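Isochorismatase hydrolase (PDB 3HB7) probably acts as a hydrolase of the isochorismatase family. Local coordinates at residues E[57-62]-E[95-100]. Numbering follows the deposited sequence.
Sequences HIQEAH and EYIVQK
Strands 53-60 and 96-100 pair in parallel at one margin of the central sheet of this isochorismatase-like fold, with H57 facing I97, I58 facing V98, Q59 facing Q99 and E60 facing K100. Five backbone hydrogen bonds join them, the first from H57 N to Y96 O, the last from A61 N to K100 O (2.8 Å), just beyond the end of strand 53-60.

At the start of the pairing the H57 ring reaches over to E95, and its NE2 donates to E95 OE1 at 3.0 Å. CG stands beside the backbone N (chi1 -46°). At the ring edge, CD2 lies 3.6 Å from Y96 O. The NE2 bond is bent (147°), and NE2 meets the oxygen from above the carboxylate plane. That same OE1 also accepts from Q92 N and forms a salt bridge with R46. An alanine in place of H57 would probably cost E95 OE1 its imidazole donor, leaving R46 and Q92 among its partners.

On the face of I58 and V98, these two side chains lie side by side, I58 CG1 4.1 Å from V98 CB. I58 CG2 packs against the aliphatic shaft of K100, 3.8 Å from CE, the two side chains crossing at about a right angle. Beyond it, K100 NZ stands 4.1 Å from E60 OE2, too far for a salt bridge; a water accepts from NZ and donates to OE2, 3.0 Å from each. K100 NZ forms its salt bridge with D14 OD2, while D14 OD1 takes E60 N, an arrangement consistent with the Asp and Lys of the Asp-Lys-Cys catalytic triad of cysteine hydrolases in this family. The pairing thus sets K100 NZ against an aspartate, with E60 OE2 linked to it through the water beside this probable active site.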
loop_
_atom_site.group_PDB
_atom_site.type_symbol
_atom_site.label_atom_id
_atom_site.label_comp_id
_atom_site.label_asym_id
_atom_site.label_seq_id
_atom_site.Cartn_x
_atom_site.Cartn_y
_atom_site.Cartn_z
ATOM N N HIS E 57 -25.836 -37.650 -18.278
ATOM C CA HIS E 57 -24.820 -36.735 -18.750
ATOM C C HIS E 57 -25.417 -35.395 -19.115
ATOM O O HIS E 57 -26.345 -35.309 -19.882
ATOM C CB HIS E 57 -24.090 -37.294 -19.959
ATOM C CG HIS E 57 -23.676 -38.721 -19.818
ATOM N ND1 HIS E 57 -22.389 -39.095 -19.524
ATOM C CD2 HIS E 57 -24.376 -39.866 -19.950
ATOM C CE1 HIS E 57 -22.321 -40.403 -19.453
ATOM N NE2 HIS E 57 -23.514 -40.895 -19.706
ATOM N N ILE E 58 -24.868 -34.349 -18.541
ATOM C CA ILE E 58 -25.413 -33.039 -18.709
ATOM C C ILE E 58 -24.461 -32.132 -19.424
ATOM O O ILE E 58 -23.351 -31.944 -19.011
ATOM C CB ILE E 58 -25.806 -32.485 -17.374
ATOM C CG1 ILE E 58 -26.817 -33.423 -16.764
ATOM C CG2 ILE E 58 -26.426 -31.145 -17.531
ATOM C CD1 ILE E 58 -27.013 -33.241 -15.379
ATOM N N GLN E 59 -24.919 -31.572 -20.517
ATOM C CA GLN E 59 -24.102 -30.720 -21.326
ATOM C C GLN E 59 -24.727 -29.369 -21.554
ATOM O O GLN E 59 -25.863 -29.264 -21.905
ATOM C CB GLN E 59 -23.821 -31.381 -22.666
ATOM C CG GLN E 59 -24.956 -31.338 -23.600
ATOM C CD GLN E 59 -24.748 -32.111 -24.853
ATOM O OE1 GLN E 59 -23.697 -32.058 -25.428
ATOM N NE2 GLN E 59 -25.727 -32.855 -25.257
ATOM N N GLU E 60 -23.930 -28.339 -21.376
ATOM C CA GLU E 60 -24.320 -26.991 -21.692
ATOM C C GLU E 60 -24.425 -26.889 -23.180
ATOM O O GLU E 60 -23.552 -27.323 -23.876
ATOM C CB GLU E 60 -23.264 -26.034 -21.188
ATOM C CG GLU E 60 -23.464 -24.614 -21.567
ATOM C CD GLU E 60 -22.490 -23.692 -20.881
ATOM O OE1 GLU E 60 -21.694 -23.066 -21.559
ATOM O OE2 GLU E 60 -22.509 -23.604 -19.661
ATOM N N ALA E 61 -25.532 -26.344 -23.645
ATOM C CA ALA E 61 -25.818 -26.206 -25.046
ATOM C C ALA E 61 -26.556 -24.924 -25.392
ATOM O O ALA E 61 -27.715 -24.955 -25.648
ATOM C CB ALA E 61 -26.592 -27.386 -25.513
ATOM N N HIS E 62 -25.869 -23.809 -25.424
ATOM C CA HIS E 62 -26.520 -22.539 -25.628
ATOM C C HIS E 62 -26.985 -22.381 -27.040
ATOM O O HIS E 62 -26.507 -23.037 -27.912
ATOM C CB HIS E 62 -25.580 -21.403 -25.286
ATOM C CG HIS E 62 -25.339 -21.249 -23.828
ATOM N ND1 HIS E 62 -26.094 -20.427 -23.037
ATOM C CD2 HIS E 62 -24.435 -21.819 -23.013
ATOM C CE1 HIS E 62 -25.668 -20.493 -21.798
ATOM N NE2 HIS E 62 -24.659 -21.332 -21.756
ATOM N N GLU E 95 -27.712 -44.399 -21.751
ATOM C CA GLU E 95 -27.627 -43.403 -20.720
ATOM C C GLU E 95 -28.211 -42.053 -21.116
ATOM O O GLU E 95 -27.938 -41.527 -22.174
ATOM C CB GLU E 95 -26.188 -43.283 -20.287
ATOM C CG GLU E 95 -25.546 -44.609 -20.171
ATOM C CD GLU E 95 -24.083 -44.536 -19.932
ATOM O OE1 GLU E 95 -23.409 -43.733 -20.569
ATOM O OE2 GLU E 95 -23.608 -45.300 -19.106
ATOM N N TYR E 96 -29.042 -41.519 -20.241
ATOM C CA TYR E 96 -29.764 -40.290 -20.504
ATOM C C TYR E 96 -28.888 -39.070 -20.647
ATOM O O TYR E 96 -27.894 -38.925 -19.984
ATOM C CB TYR E 96 -30.827 -40.045 -19.446
ATOM C CG TYR E 96 -31.945 -39.209 -19.964
ATOM C CD1 TYR E 96 -32.688 -39.636 -21.025
ATOM C CD2 TYR E 96 -32.241 -37.975 -19.421
ATOM C CE1 TYR E 96 -33.680 -38.902 -21.521
ATOM C CE2 TYR E 96 -33.255 -37.233 -19.910
ATOM C CZ TYR E 96 -33.975 -37.701 -20.975
ATOM O OH TYR E 96 -34.996 -37.011 -21.541
ATOM N N ILE E 97 -29.290 -38.194 -21.536
ATOM C CA ILE E 97 -28.599 -36.959 -21.752
ATOM C C ILE E 97 -29.516 -35.770 -21.527
ATOM O O ILE E 97 -30.625 -35.772 -21.970
ATOM C CB ILE E 97 -27.990 -36.925 -23.136
ATOM C CG1 ILE E 97 -27.031 -38.089 -23.282
ATOM C CG2 ILE E 97 -27.252 -35.653 -23.371
ATOM C CD1 ILE E 97 -26.466 -38.223 -24.610
ATOM N N VAL E 98 -29.029 -34.765 -20.820
ATOM C CA VAL E 98 -29.757 -33.539 -20.648
ATOM C C VAL E 98 -28.979 -32.370 -21.178
ATOM O O VAL E 98 -27.834 -32.208 -20.883
ATOM C CB VAL E 98 -30.060 -33.268 -19.203
ATOM C CG1 VAL E 98 -30.995 -32.112 -19.074
ATOM C CG2 VAL E 98 -30.629 -34.441 -18.571
ATOM N N GLN E 99 -29.637 -31.532 -21.945
ATOM C CA GLN E 99 -29.035 -30.313 -22.409
ATOM C C GLN E 99 -29.593 -29.109 -21.707
ATOM O O GLN E 99 -30.767 -28.942 -21.613
ATOM C CB GLN E 99 -29.226 -30.172 -23.885
ATOM C CG GLN E 99 -28.709 -31.335 -24.626
ATOM C CD GLN E 99 -29.641 -31.804 -25.672
ATOM O OE1 GLN E 99 -29.431 -31.536 -26.837
ATOM N NE2 GLN E 99 -30.684 -32.499 -25.280
ATOM N N LYS E 100 -28.701 -28.271 -21.220
ATOM C CA LYS E 100 -29.050 -27.120 -20.429
ATOM C C LYS E 100 -28.455 -25.863 -21.017
ATOM O O LYS E 100 -27.413 -25.910 -21.594
ATOM C CB LYS E 100 -28.582 -27.325 -18.997
ATOM C CG LYS E 100 -27.125 -27.304 -18.829
ATOM C CD LYS E 100 -26.737 -27.332 -17.417
ATOM C CE LYS E 100 -25.271 -27.509 -17.254
ATOM N NZ LYS E 100 -24.449 -26.304 -17.276
HETATM O O HOH W 1 -25.415 -24.224 -19.230
#